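PDB 5YUQ: chintase from Rhizomucor miehei, which hydrolyses the beta-1,4 linkages between N-acetylglucosamine units in chitin, as a family 18 glycoside hydrolase. Local coordinates for residues Y7-D12 and V26-E31; T163-N168 and I219-P224; T249-P254 and Y305-S310; Q260-S265 and A279-Q284; S331-V336 and L365-K370. All coordinates share one frame; numbering follows the deposited sequence.

Interaction 1: residues Y7-D12 and V26-E31; sequences YVVDWD and VYAFAE
Tyr7, Val8 and Val9 pair in parallel with Val26, Tyr27 and Ala28, the short strand axes approaching to 4.7 Å at 43°, and three backbone bonds fix the register: Val8 N to Val26 O, Ala28 N to Val8 O and Asp10 N to Ala28 O. On the Tyr7, Val9 and Ala28 face, the Tyr7 ring lies alongside Val26, whose CB sits over the ring 3.9 Å from its centroid, only 18° off the normal: a CH-pi contact. Val26 CG1 presses on the rim at Tyr7 CE2 (3.3 Å), while Ala28 CB lies at the ring edge. On the other face Val8 CG2 packs against Tyr27 CD2, and the Tyr27 hydroxyl donates to Asp10 OD1 over a very short 2.5 Å, the oxygen lying at the ring edge in its plane. The Asp10 carboxylate and Tyr27 ring planes are 69° apart. Trp11 CH2 meets Phe29 CD2 at 4.0 Å just after the cis Ala28-Phe29 peptide, a non-proline cis bond as in other family 18 chitinases. In the barrel, strand 346-350 flanks 4-9, strand 59-65 flanks 24-32, and Tyr7 OH bonds Asn103 of strand 101-105.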
# COMPACT_ATOMS: atom_id res chain seq x y z
N TYR A 7 8.86 -0.29 1.23
CA TYR A 7 8.58 -1.70 0.99
C TYR A 7 9.52 -2.24 -0.08
O TYR A 7 9.76 -1.59 -1.10
CB TYR A 7 7.14 -1.90 0.53
CG TYR A 7 6.16 -1.88 1.68
CD1 TYR A 7 5.58 -0.69 2.10
CD2 TYR A 7 5.81 -3.05 2.35
CE1 TYR A 7 4.68 -0.66 3.15
CE2 TYR A 7 4.89 -3.04 3.40
CZ TYR A 7 4.34 -1.84 3.80
OH TYR A 7 3.45 -1.81 4.85
N VAL A 8 10.06 -3.43 0.18
CA VAL A 8 10.74 -4.19 -0.86
C VAL A 8 10.01 -5.52 -0.93
O VAL A 8 9.42 -5.96 0.06
CB VAL A 8 12.22 -4.41 -0.53
CG1 VAL A 8 12.94 -3.07 -0.46
CG2 VAL A 8 12.40 -5.20 0.78
N VAL A 9 10.02 -6.14 -2.10
CA VAL A 9 9.22 -7.33 -2.32
C VAL A 9 10.08 -8.56 -2.59
O VAL A 9 11.07 -8.50 -3.31
CB VAL A 9 8.16 -7.13 -3.44
CG1 VAL A 9 7.20 -6.00 -3.06
CG2 VAL A 9 8.81 -6.85 -4.80
N ASP A 10 9.70 -9.67 -1.97
CA ASP A 10 10.49 -10.91 -2.02
C ASP A 10 10.74 -11.39 -3.44
O ASP A 10 11.81 -11.95 -3.73
CB ASP A 10 9.77 -11.99 -1.21
CG ASP A 10 10.61 -13.23 -1.05
OD1 ASP A 10 11.44 -13.27 -0.10
OD2 ASP A 10 10.42 -14.18 -1.84
N TRP A 11 9.77 -11.18 -4.32
CA TRP A 11 9.85 -11.69 -5.69
C TRP A 11 10.63 -10.78 -6.64
O TRP A 11 10.86 -11.14 -7.79
CB TRP A 11 8.43 -11.92 -6.23
CG TRP A 11 7.56 -10.69 -6.20
CD1 TRP A 11 7.40 -9.79 -7.21
CD2 TRP A 11 6.72 -10.25 -5.12
NE1 TRP A 11 6.52 -8.81 -6.83
CE2 TRP A 11 6.09 -9.06 -5.55
CE3 TRP A 11 6.45 -10.73 -3.84
CZ2 TRP A 11 5.19 -8.36 -4.74
CZ3 TRP A 11 5.56 -10.02 -3.03
CH2 TRP A 11 4.95 -8.85 -3.49
N ASP A 12 11.03 -9.61 -6.16
CA ASP A 12 11.74 -8.65 -7.01
C ASP A 12 12.45 -7.62 -6.15
O ASP A 12 12.07 -6.45 -6.13
CB ASP A 12 10.76 -7.97 -7.97
CG ASP A 12 11.45 -7.28 -9.14
OD1 ASP A 12 12.68 -7.43 -9.30
OD2 ASP A 12 10.75 -6.58 -9.90
N VAL A 26 10.62 -2.40 4.85
CA VAL A 26 9.51 -3.29 5.17
C VAL A 26 9.49 -4.39 4.13
O VAL A 26 9.29 -4.14 2.95
CB VAL A 26 8.17 -2.54 5.20
CG1 VAL A 26 7.10 -3.40 5.85
CG2 VAL A 26 8.31 -1.24 5.97
N TYR A 27 9.75 -5.62 4.58
CA TYR A 27 9.98 -6.73 3.67
C TYR A 27 8.68 -7.50 3.44
O TYR A 27 8.12 -8.08 4.36
CB TYR A 27 11.06 -7.65 4.24
CG TYR A 27 11.57 -8.68 3.27
CD1 TYR A 27 10.82 -9.81 2.97
CD2 TYR A 27 12.81 -8.54 2.68
CE1 TYR A 27 11.29 -10.76 2.07
CE2 TYR A 27 13.29 -9.48 1.79
CZ TYR A 27 12.53 -10.59 1.50
OH TYR A 27 13.01 -11.52 0.60
N ALA A 28 8.21 -7.51 2.19
CA ALA A 28 6.91 -8.09 1.84
C ALA A 28 7.09 -9.33 0.96
O ALA A 28 7.90 -9.29 0.04
CB ALA A 28 6.10 -7.05 1.09
N PHE A 29 6.36 -10.43 1.20
CA PHE A 29 5.44 -10.63 2.31
C PHE A 29 5.68 -12.02 2.91
O PHE A 29 6.05 -12.96 2.19
CB PHE A 29 3.98 -10.66 1.81
CG PHE A 29 3.43 -9.31 1.44
CD1 PHE A 29 3.14 -8.37 2.42
CD2 PHE A 29 3.15 -9.01 0.11
CE1 PHE A 29 2.62 -7.14 2.08
CE2 PHE A 29 2.63 -7.77 -0.24
CZ PHE A 29 2.37 -6.83 0.75
N ALA A 30 5.44 -12.16 4.20
CA ALA A 30 5.24 -13.48 4.79
C ALA A 30 3.74 -13.70 4.79
O ALA A 30 2.99 -12.82 5.21
CB ALA A 30 5.79 -13.53 6.20
N GLU A 31 3.29 -14.85 4.29
CA GLU A 31 1.86 -15.12 4.17
C GLU A 31 1.42 -16.19 5.17
O GLU A 31 1.91 -17.31 5.13
CB GLU A 31 1.53 -15.57 2.74
CG GLU A 31 1.85 -14.53 1.67
CD GLU A 31 1.32 -14.92 0.30
OE1 GLU A 31 1.18 -16.13 0.02
OE2 GLU A 31 1.03 -14.01 -0.50

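Interaction 2: residues T163-N168 and I219-P224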
# COMPACT_ATOMS: atom_id res chain seq x y z
N THR A 163 -16.11 4.45 13.10
CA THR A 163 -16.11 5.90 13.27
C THR A 163 -15.47 6.25 14.60
O THR A 163 -15.17 7.41 14.87
CB THR A 163 -17.54 6.48 13.20
OG1 THR A 163 -18.35 5.88 14.21
CG2 THR A 163 -18.16 6.22 11.83
N LYS A 164 -15.24 5.23 15.42
CA LYS A 164 -14.58 5.40 16.71
C LYS A 164 -13.79 4.15 17.04
O LYS A 164 -14.37 3.14 17.44
CB LYS A 164 -15.63 5.65 17.80
CG LYS A 164 -15.10 5.57 19.24
CD LYS A 164 -14.50 6.88 19.70
CE LYS A 164 -14.32 6.90 21.22
NZ LYS A 164 -13.39 5.84 21.70
N LEU A 165 -12.47 4.20 16.86
CA LEU A 165 -11.63 3.05 17.20
C LEU A 165 -11.36 2.99 18.70
O LEU A 165 -11.17 4.02 19.36
CB LEU A 165 -10.30 3.13 16.47
CG LEU A 165 -10.37 2.94 14.96
CD1 LEU A 165 -9.05 3.37 14.33
CD2 LEU A 165 -10.66 1.49 14.65
N ASP A 166 -11.38 1.77 19.23
CA ASP A 166 -10.90 1.44 20.57
C ASP A 166 -9.58 2.18 20.78
O ASP A 166 -8.69 2.11 19.93
CB ASP A 166 -10.68 -0.08 20.61
CG ASP A 166 -10.26 -0.60 21.97
OD1 ASP A 166 -9.74 0.15 22.83
OD2 ASP A 166 -10.44 -1.82 22.17
N ASP A 167 -9.44 2.91 21.88
CA ASP A 167 -8.22 3.71 22.01
C ASP A 167 -6.99 2.86 22.32
O ASP A 167 -5.88 3.36 22.38
CB ASP A 167 -8.38 4.97 22.89
CG ASP A 167 -8.47 4.67 24.38
OD1 ASP A 167 -8.06 3.59 24.85
OD2 ASP A 167 -8.93 5.59 25.09
N ASN A 168 -7.20 1.56 22.49
CA ASN A 168 -6.07 0.65 22.59
C ASN A 168 -5.38 0.42 21.25
O ASN A 168 -4.27 -0.10 21.21
CB ASN A 168 -6.50 -0.68 23.21
CG ASN A 168 -6.71 -0.57 24.70
OD1 ASN A 168 -5.77 -0.76 25.48
ND2 ASN A 168 -7.93 -0.25 25.11
N ILE A 219 -7.85 10.06 11.56
CA ILE A 219 -7.73 10.96 12.71
C ILE A 219 -9.08 11.08 13.42
O ILE A 219 -9.15 11.01 14.66
CB ILE A 219 -7.20 12.36 12.30
CG1 ILE A 219 -5.74 12.28 11.84
CG2 ILE A 219 -7.30 13.34 13.48
CD1 ILE A 219 -5.19 13.59 11.30
N ALA A 220 -10.14 11.24 12.64
CA ALA A 220 -11.48 11.39 13.22
C ALA A 220 -11.89 10.17 14.05
O ALA A 220 -12.63 10.29 15.03
CB ALA A 220 -12.51 11.67 12.14
N ALA A 221 -11.39 9.00 13.67
CA ALA A 221 -11.71 7.76 14.37
C ALA A 221 -10.80 7.49 15.57
O ALA A 221 -11.00 6.51 16.28
CB ALA A 221 -11.70 6.58 13.41
N GLY A 222 -9.80 8.34 15.78
CA GLY A 222 -9.02 8.29 17.01
C GLY A 222 -7.52 8.11 16.89
O GLY A 222 -6.82 8.12 17.90
N ILE A 223 -6.99 7.93 15.69
CA ILE A 223 -5.55 7.76 15.58
C ILE A 223 -4.88 9.12 15.47
O ILE A 223 -5.19 9.89 14.56
CB ILE A 223 -5.15 6.89 14.38
CG1 ILE A 223 -5.91 5.55 14.40
CG2 ILE A 223 -3.64 6.67 14.38
CD1 ILE A 223 -5.80 4.77 15.72
N PRO A 224 -3.96 9.44 16.41
CA PRO A 224 -3.28 10.73 16.30
C PRO A 224 -2.47 10.83 15.02
O PRO A 224 -1.94 9.82 14.54
CB PRO A 224 -2.34 10.73 17.51
CG PRO A 224 -3.00 9.79 18.49
CD PRO A 224 -3.56 8.70 17.62
O HOH W 1 -13.80 8.98 17.13
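The carbonyl group of Ala221 is the flat group that carries the contact, and Leu165 N comes to its oxygen within the carbonyl plane, 2.8 Å from Leu165 N to Ala221 O. The N-H...O angle of 162° makes this a nearly straight bond. A second flat group, the Asp166 carboxylate, is used within its own segment: OD1 takes Asn168 N from above the plane and Asn168 ND2 from the syn side, the latter with OD1 lying in the amide plane of Asn168. The Asn168 N bond, 2.9 Å to Asp166 OD1, is a capping bond at the turn leading into helix 168-172. Across the contact, Thr163 O receives a CA-H...O approach from Ala221 CA at 3.5 Å, and a water donates to both Thr163 O and Ala220 O. Apolar packing comes from Leu165, whose CG stands anti to the carbonyl carbon (chi1 -68°) and faces Ala221 CB. Leu165 CD1 touches Ile223 CD1 at 3.8 Å, the two side chains crossing at a slant; Trp218 of helix 211-220 touches both. Gly222, with positive phi, ends the helix in a Schellman motif, its N bonding Ile219 O at 3.0 Å. The chemistry implies a join whose polar part is main-chain, Ala220 O and Ala221 O at the helix C-terminus finding donors in a water and in the loop N-H, with the apolar packing of Leu165 beside it.

Interaction 3: residues T249-P254 and Y305-S310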
# COMPACT_ATOMS: atom_id res chain seq x y z
N THR A 249 -10.99 17.68 -21.77
CA THR A 249 -11.75 16.66 -21.04
C THR A 249 -11.36 16.53 -19.58
O THR A 249 -12.18 16.17 -18.75
CB THR A 249 -11.60 15.27 -21.66
OG1 THR A 249 -10.23 14.86 -21.56
CG2 THR A 249 -12.04 15.28 -23.12
N GLY A 250 -10.10 16.81 -19.28
CA GLY A 250 -9.58 16.52 -17.95
C GLY A 250 -9.41 15.02 -17.80
O GLY A 250 -9.54 14.27 -18.77
N LEU A 251 -9.14 14.59 -16.57
CA LEU A 251 -8.87 13.19 -16.27
C LEU A 251 -10.14 12.36 -16.13
O LEU A 251 -10.15 11.18 -16.48
CB LEU A 251 -8.06 13.11 -14.98
CG LEU A 251 -7.91 11.73 -14.30
CD1 LEU A 251 -7.10 10.79 -15.18
CD2 LEU A 251 -7.25 11.88 -12.92
N TYR A 252 -11.19 12.96 -15.61
CA TYR A 252 -12.32 12.19 -15.08
C TYR A 252 -13.34 11.80 -16.14
O TYR A 252 -14.50 12.20 -16.10
CB TYR A 252 -12.97 12.95 -13.92
CG TYR A 252 -11.97 13.25 -12.82
CD1 TYR A 252 -11.60 12.28 -11.91
CD2 TYR A 252 -11.38 14.51 -12.72
CE1 TYR A 252 -10.67 12.54 -10.91
CE2 TYR A 252 -10.45 14.78 -11.73
CZ TYR A 252 -10.10 13.79 -10.83
OH TYR A 252 -9.19 14.06 -9.84
N VAL A 253 -12.89 10.98 -17.09
CA VAL A 253 -13.70 10.61 -18.24
C VAL A 253 -14.15 9.16 -18.14
O VAL A 253 -13.54 8.37 -17.42
CB VAL A 253 -12.90 10.80 -19.55
CG1 VAL A 253 -12.47 12.25 -19.70
CG2 VAL A 253 -11.69 9.88 -19.58
N PRO A 254 -15.23 8.80 -18.85
CA PRO A 254 -15.72 7.43 -18.76
C PRO A 254 -14.68 6.40 -19.23
O PRO A 254 -13.97 6.64 -20.21
CB PRO A 254 -16.93 7.44 -19.69
CG PRO A 254 -17.42 8.84 -19.61
CD PRO A 254 -16.17 9.67 -19.59
N TYR A 305 -0.53 15.48 -18.82
CA TYR A 305 -1.34 16.54 -18.21
C TYR A 305 -1.10 16.54 -16.71
O TYR A 305 -0.44 15.66 -16.17
CB TYR A 305 -2.82 16.27 -18.46
CG TYR A 305 -3.23 16.20 -19.91
CD1 TYR A 305 -3.59 17.35 -20.60
CD2 TYR A 305 -3.27 14.99 -20.59
CE1 TYR A 305 -3.97 17.30 -21.93
CE2 TYR A 305 -3.64 14.94 -21.93
CZ TYR A 305 -4.00 16.09 -22.58
OH TYR A 305 -4.38 16.04 -23.91
N TRP A 306 -1.66 17.54 -16.04
CA TRP A 306 -1.63 17.58 -14.59
C TRP A 306 -3.05 17.76 -14.13
O TRP A 306 -3.78 18.58 -14.68
CB TRP A 306 -0.78 18.74 -14.10
CG TRP A 306 -0.76 18.91 -12.59
CD1 TRP A 306 -1.56 19.73 -11.85
CD2 TRP A 306 0.11 18.25 -11.66
NE1 TRP A 306 -1.24 19.62 -10.51
CE2 TRP A 306 -0.21 18.72 -10.38
CE3 TRP A 306 1.14 17.32 -11.80
CZ2 TRP A 306 0.45 18.28 -9.23
CZ3 TRP A 306 1.80 16.88 -10.68
CH2 TRP A 306 1.46 17.36 -9.41
N ASP A 307 -3.45 16.99 -13.12
CA ASP A 307 -4.78 17.16 -12.56
C ASP A 307 -4.67 18.01 -11.30
O ASP A 307 -4.14 17.56 -10.28
CB ASP A 307 -5.42 15.82 -12.23
CG ASP A 307 -6.77 15.98 -11.59
OD1 ASP A 307 -7.61 16.70 -12.16
OD2 ASP A 307 -7.00 15.41 -10.50
N ASP A 308 -5.17 19.24 -11.37
CA ASP A 308 -5.06 20.16 -10.25
C ASP A 308 -5.87 19.73 -9.03
O ASP A 308 -5.50 20.04 -7.91
CB ASP A 308 -5.44 21.59 -10.67
CG ASP A 308 -5.11 22.62 -9.61
OD1 ASP A 308 -4.00 22.57 -9.04
OD2 ASP A 308 -5.97 23.48 -9.34
N ILE A 309 -6.97 19.00 -9.23
CA ILE A 309 -7.75 18.54 -8.08
C ILE A 309 -6.99 17.54 -7.22
O ILE A 309 -6.85 17.73 -6.00
CB ILE A 309 -9.10 17.93 -8.52
CG1 ILE A 309 -10.06 19.03 -8.95
CG2 ILE A 309 -9.71 17.12 -7.38
CD1 ILE A 309 -11.34 18.53 -9.59
N SER A 310 -6.47 16.48 -7.84
CA SER A 310 -5.81 15.40 -7.11
C SER A 310 -4.34 15.66 -6.88
O SER A 310 -3.70 14.94 -6.11
CB SER A 310 -5.99 14.07 -7.85
OG SER A 310 -5.29 14.07 -9.08
O HOH W 2 -8.60 16.82 -14.73
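Asp307 OD2 is the atom on which Tyr252 and Ser310 converge. From across the contact Tyr252 OH reaches it at 2.7 Å in a weak hydrogen bond. Within its own segment Ser310 OG donates to the anti lone pair of Asp307 OD2, 2.6 Å away. Ser310 N adds a bond of 2.9 Å to the same Asp307 OD2, arriving from above the carboxylate plane, 54° out of it. The other oxygen is held by water: Leu251 N donates a hydrogen bond to a water that in turn donates to Asp307 OD1, with a water-to-OD1 distance of 2.8 Å. Tyr252 and Asp307 cross at about a right angle, with ring and carboxylate planes 73° apart, and Asp307 OD1 comes within 3.5 Å of Tyr252 CE2. Asp307 CG stands anti to the backbone N (chi1 178°), which brings it to 3.6 Å from Tyr252 OH. The hydroxyl is further hemmed in by Ile309 CG2 and by Ser310 CB, and Leu251 CD2 lies over one face of the ring, offset toward the rim. Tyr252 itself is the centre of an inverse gamma turn. Ser310 OG also bonds Thr312 OG1, at the start of the next strand. The bond from Ser310 N to the aspartate three residues earlier is an Asx motif, here ending strand 302-307, which pairs antiparallel with 312-317 in the insertion between the last two strands of the barrel.

Interaction 4: residues Q260-S265 and A279-Q284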
# COMPACT_ATOMS: atom_id res chain seq x y z
N GLN A 260 -9.70 -5.17 -16.99
CA GLN A 260 -8.54 -4.31 -16.81
C GLN A 260 -7.48 -4.57 -17.87
O GLN A 260 -6.99 -5.70 -18.00
CB GLN A 260 -7.94 -4.52 -15.42
CG GLN A 260 -6.65 -3.75 -15.19
CD GLN A 260 -6.85 -2.25 -15.30
OE1 GLN A 260 -7.67 -1.67 -14.58
NE2 GLN A 260 -6.10 -1.62 -16.21
N ILE A 261 -7.12 -3.54 -18.64
CA ILE A 261 -6.08 -3.70 -19.65
C ILE A 261 -4.70 -3.80 -18.99
O ILE A 261 -4.49 -3.32 -17.87
CB ILE A 261 -6.06 -2.53 -20.66
CG1 ILE A 261 -5.92 -1.18 -19.96
CG2 ILE A 261 -7.33 -2.56 -21.52
CD1 ILE A 261 -5.48 -0.05 -20.90
N LYS A 262 -3.78 -4.45 -19.69
CA LYS A 262 -2.41 -4.61 -19.23
C LYS A 262 -1.68 -3.27 -19.16
O LYS A 262 -1.85 -2.42 -20.04
CB LYS A 262 -1.66 -5.55 -20.18
CG LYS A 262 -0.23 -5.88 -19.77
CD LYS A 262 0.46 -6.67 -20.88
CE LYS A 262 1.92 -6.95 -20.56
NZ LYS A 262 2.07 -7.86 -19.39
N GLY A 263 -0.88 -3.11 -18.12
CA GLY A 263 -0.00 -1.96 -17.99
C GLY A 263 1.32 -2.21 -18.68
O GLY A 263 1.35 -2.45 -19.90
N ASP A 264 2.42 -2.15 -17.94
CA ASP A 264 3.73 -2.38 -18.55
C ASP A 264 4.16 -3.84 -18.44
O ASP A 264 3.35 -4.72 -18.15
CB ASP A 264 4.79 -1.43 -17.98
CG ASP A 264 5.10 -1.70 -16.52
OD1 ASP A 264 4.65 -2.73 -15.97
OD2 ASP A 264 5.82 -0.88 -15.92
N SER A 265 5.45 -4.10 -18.68
CA SER A 265 5.98 -5.46 -18.67
C SER A 265 5.91 -6.13 -17.30
O SER A 265 5.97 -7.35 -17.21
CB SER A 265 7.42 -5.47 -19.18
OG SER A 265 8.28 -4.77 -18.30
N ALA A 279 -7.44 -15.26 -14.17
CA ALA A 279 -6.26 -14.39 -14.23
C ALA A 279 -6.60 -13.02 -14.84
O ALA A 279 -7.26 -12.94 -15.88
CB ALA A 279 -5.15 -15.05 -15.02
N THR A 280 -6.16 -11.95 -14.19
CA THR A 280 -6.43 -10.59 -14.66
C THR A 280 -5.16 -9.75 -14.65
O THR A 280 -4.19 -10.09 -13.97
CB THR A 280 -7.48 -9.89 -13.78
OG1 THR A 280 -7.01 -9.85 -12.42
CG2 THR A 280 -8.80 -10.63 -13.83
N TYR A 281 -5.17 -8.66 -15.41
CA TYR A 281 -4.13 -7.66 -15.33
C TYR A 281 -4.47 -6.65 -14.24
O TYR A 281 -5.64 -6.51 -13.87
CB TYR A 281 -3.97 -6.93 -16.66
CG TYR A 281 -3.44 -7.80 -17.78
CD1 TYR A 281 -2.15 -8.30 -17.75
CD2 TYR A 281 -4.23 -8.09 -18.88
CE1 TYR A 281 -1.66 -9.07 -18.77
CE2 TYR A 281 -3.75 -8.87 -19.92
CZ TYR A 281 -2.46 -9.36 -19.85
OH TYR A 281 -1.96 -10.13 -20.87
N SER A 282 -3.46 -5.94 -13.74
CA SER A 282 -3.68 -4.92 -12.72
C SER A 282 -3.62 -3.53 -13.31
O SER A 282 -4.13 -2.58 -12.72
CB SER A 282 -2.63 -5.04 -11.62
OG SER A 282 -1.34 -4.74 -12.12
N GLY A 283 -2.98 -3.41 -14.47
CA GLY A 283 -2.81 -2.12 -15.13
C GLY A 283 -1.60 -1.38 -14.62
O GLY A 283 -1.37 -0.23 -15.00
N GLN A 284 -0.82 -2.04 -13.77
CA GLN A 284 0.35 -1.43 -13.15
C GLN A 284 1.37 -0.98 -14.19
O GLN A 284 1.65 -1.68 -15.17
CB GLN A 284 0.98 -2.41 -12.17
CG GLN A 284 2.26 -1.91 -11.50
CD GLN A 284 2.83 -2.91 -10.52
OE1 GLN A 284 2.48 -2.90 -9.34
NE2 GLN A 284 3.71 -3.79 -11.01
O HOH W 3 -7.55 -8.09 -16.90
O HOH W 4 0.76 -10.24 -20.90
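Direct hydrogen bonding between the segments is a single backbone bond, Asp264 N to Gln284 O at 2.9 Å with an N-H...O angle of 162°. Two waters add bridges: one accepts from Tyr281 N and donates to Gln260 O, and another takes Lys262 NZ and joins Tyr281 OH, at 2.7 Å from the water. Lys262 NZ has a further partner in Asp267 O. The CH-pi contact is Lys262 CB, 3.6 Å from the centroid of the Tyr281 ring and 5° off its normal; Lys262 CG follows over CE1, while Gln260 O lies in plane at the ring edge. In backbone packing, Gly263 and Gly283 lie 4.0 Å apart CA to CA. Gly263 sits against the carbonyls of Gly283 and Gln284, its CA giving a CA-H...O contact to Gln284 O at 3.3 Å; Gly283 has positive phi, with Gln260 NE2 packed on its CA. Gln260 CG, anti to the backbone N (chi1 175°), comes within 3.2 Å of Tyr281 O; the amide NE2 is held by Ile261 O and Val238 O. Asp267 ties both segments together through Gly263 N, Gly283 N and Ser282 N. Ser282 OG accepts from Gln284 N, an ST turn that leads into strand 284-286.

Interaction 5: residues S331-V336 and L365-K370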
# COMPACT_ATOMS: atom_id res chain seq x y z
N SER A 331 4.33 15.44 -7.78
CA SER A 331 3.19 14.96 -7.02
C SER A 331 3.63 14.30 -5.71
O SER A 331 2.95 14.43 -4.71
CB SER A 331 2.33 14.01 -7.85
OG SER A 331 3.01 12.81 -8.13
N LEU A 332 4.77 13.61 -5.72
CA LEU A 332 5.27 13.02 -4.47
C LEU A 332 5.70 14.11 -3.49
O LEU A 332 5.44 14.02 -2.28
CB LEU A 332 6.41 12.03 -4.72
CG LEU A 332 6.00 10.71 -5.39
CD1 LEU A 332 7.18 9.76 -5.42
CD2 LEU A 332 4.80 10.07 -4.67
N GLN A 333 6.36 15.15 -4.01
CA GLN A 333 6.71 16.29 -3.19
C GLN A 333 5.44 16.88 -2.56
O GLN A 333 5.42 17.22 -1.38
CB GLN A 333 7.43 17.37 -4.01
CG GLN A 333 7.82 18.59 -3.18
CD GLN A 333 8.89 18.28 -2.15
OE1 GLN A 333 9.95 17.76 -2.48
NE2 GLN A 333 8.61 18.60 -0.89
N ASP A 334 4.37 16.96 -3.34
CA ASP A 334 3.13 17.54 -2.83
C ASP A 334 2.52 16.70 -1.72
O ASP A 334 1.97 17.24 -0.75
CB ASP A 334 2.13 17.75 -3.97
CG ASP A 334 2.57 18.83 -4.93
OD1 ASP A 334 3.45 19.64 -4.57
OD2 ASP A 334 2.03 18.86 -6.06
N LYS A 335 2.64 15.39 -1.85
CA LYS A 335 2.22 14.47 -0.79
C LYS A 335 3.07 14.65 0.46
O LYS A 335 2.54 14.63 1.58
CB LYS A 335 2.28 13.03 -1.30
CG LYS A 335 1.15 12.67 -2.26
CD LYS A 335 1.42 11.37 -3.00
CE LYS A 335 0.19 10.89 -3.75
NZ LYS A 335 -0.09 11.67 -5.01
N VAL A 336 4.37 14.84 0.29
CA VAL A 336 5.27 15.06 1.42
C VAL A 336 4.93 16.37 2.12
O VAL A 336 4.86 16.43 3.35
CB VAL A 336 6.74 15.05 1.00
CG1 VAL A 336 7.64 15.58 2.12
CG2 VAL A 336 7.16 13.64 0.60
N LEU A 365 11.04 12.13 -1.90
CA LEU A 365 10.46 11.92 -0.58
C LEU A 365 11.34 12.46 0.54
O LEU A 365 10.91 12.47 1.68
CB LEU A 365 10.18 10.44 -0.34
CG LEU A 365 9.19 9.77 -1.29
CD1 LEU A 365 8.97 8.30 -0.92
CD2 LEU A 365 7.87 10.54 -1.28
N GLN A 366 12.55 12.91 0.22
CA GLN A 366 13.52 13.19 1.29
C GLN A 366 13.12 14.25 2.30
O GLN A 366 13.57 14.21 3.43
CB GLN A 366 14.91 13.47 0.71
CG GLN A 366 15.47 12.27 -0.03
CD GLN A 366 15.57 11.05 0.86
OE1 GLN A 366 16.27 11.06 1.87
NE2 GLN A 366 14.87 9.98 0.49
N ASP A 367 12.26 15.19 1.92
CA ASP A 367 11.89 16.25 2.86
C ASP A 367 11.15 15.72 4.09
O ASP A 367 11.02 16.43 5.07
CB ASP A 367 11.07 17.35 2.18
CG ASP A 367 11.90 18.22 1.27
OD1 ASP A 367 13.15 18.17 1.37
OD2 ASP A 367 11.32 18.97 0.45
N ILE A 368 10.65 14.49 4.03
CA ILE A 368 9.97 13.91 5.18
C ILE A 368 10.95 13.58 6.29
O ILE A 368 10.57 13.51 7.46
CB ILE A 368 9.14 12.65 4.80
CG1 ILE A 368 8.08 12.35 5.87
CG2 ILE A 368 10.05 11.45 4.64
CD1 ILE A 368 6.97 13.37 5.94
N ARG A 369 12.23 13.38 5.95
CA ARG A 369 13.19 12.96 6.97
C ARG A 369 14.08 14.08 7.46
O ARG A 369 15.26 13.88 7.74
CB ARG A 369 14.01 11.74 6.53
CG ARG A 369 14.21 11.58 5.05
CD ARG A 369 14.53 10.13 4.71
NE ARG A 369 15.43 9.52 5.68
CZ ARG A 369 16.73 9.33 5.47
NH1 ARG A 369 17.29 9.71 4.33
NH2 ARG A 369 17.47 8.76 6.42
N LYS A 370 13.48 15.26 7.57
CA LYS A 370 14.18 16.46 8.02
C LYS A 370 13.18 17.55 8.39
O LYS A 370 12.07 17.26 8.84
CB LYS A 370 15.16 16.95 6.95
CG LYS A 370 14.68 16.72 5.51
CD LYS A 370 15.79 16.92 4.48
CE LYS A 370 16.70 15.70 4.37
NZ LYS A 370 17.43 15.68 3.07
O HOH W 5 10.86 15.86 -0.63
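Helix 329-341, which lies between strands 322-325 and 346-350 in the chain, meets the C-terminal 3-10 turn 366-368 through Val336, set against Leu365 and Ile368. Val336 has its CG1 anti to the backbone N (chi1 168°), and its two methyls divide the work. CG2 meets Leu365 CD2 at 3.7 Å. CG1 approaches Ile368 N at 3.7 Å and also touches Asp367 CB; the Val336 and Asp367 side chains cross at about a right angle. Leu332 CB adds a contact with Leu365 CD2, so this leucine branch lies against two turns of the helix. The polar part is carried by Gln333, whose side chain bends at chi2. Its NE2 donates to Asp367 OD2, 3.0 Å between Gln333 NE2 and Asp367 OD2. The bond is bent (141°), reaching the anti side of the carboxylate, with the amide and carboxylate planes 56° apart. Gln333 OE1 meets the same turn through water, which donates to OE1 at 2.8 Å and accepts from Asp367 N. Asp337 OD1 also holds Gln333 NE2. Just beyond the turn Arg369 NH1 donates to Gln366 OE1, with the guanidinium also in a salt bridge to Asp23. Leu365 and Ile368 also reach Leu4 of strand 4-9, so the arrangement is the chain-end packing of a TIM barrel, the C-terminal turn joining the outer helix before the last strand to the first strand.

How the interactions relate
The contacts range from barrel strands to outer loops. Interactions 1, 3 and 5 are buried, 3 although its centre is about 23 Å from the chain centre; 2 and 4 are partly buried. Interaction 1 pairs two barrel strands with regular backbone bonds. Interaction 5 packs the outer helix and C-terminal turn, mostly apolar with one amide-carboxylate bond. Interactions 3 and 4 lie in the insertion between the last two barrel strands: 3 centres on a gripped carboxylate, 4 on a CH-pi contact, and both add water bridges. Interaction 2, about 36 Å from interaction 4 between centres, uses a helix end. Interactions 3 and 5 touch: Trp306 CZ2 lies 3.6 Å from Asp334 OD2. Strand 4-9 carries interaction 1 and borders interaction 5.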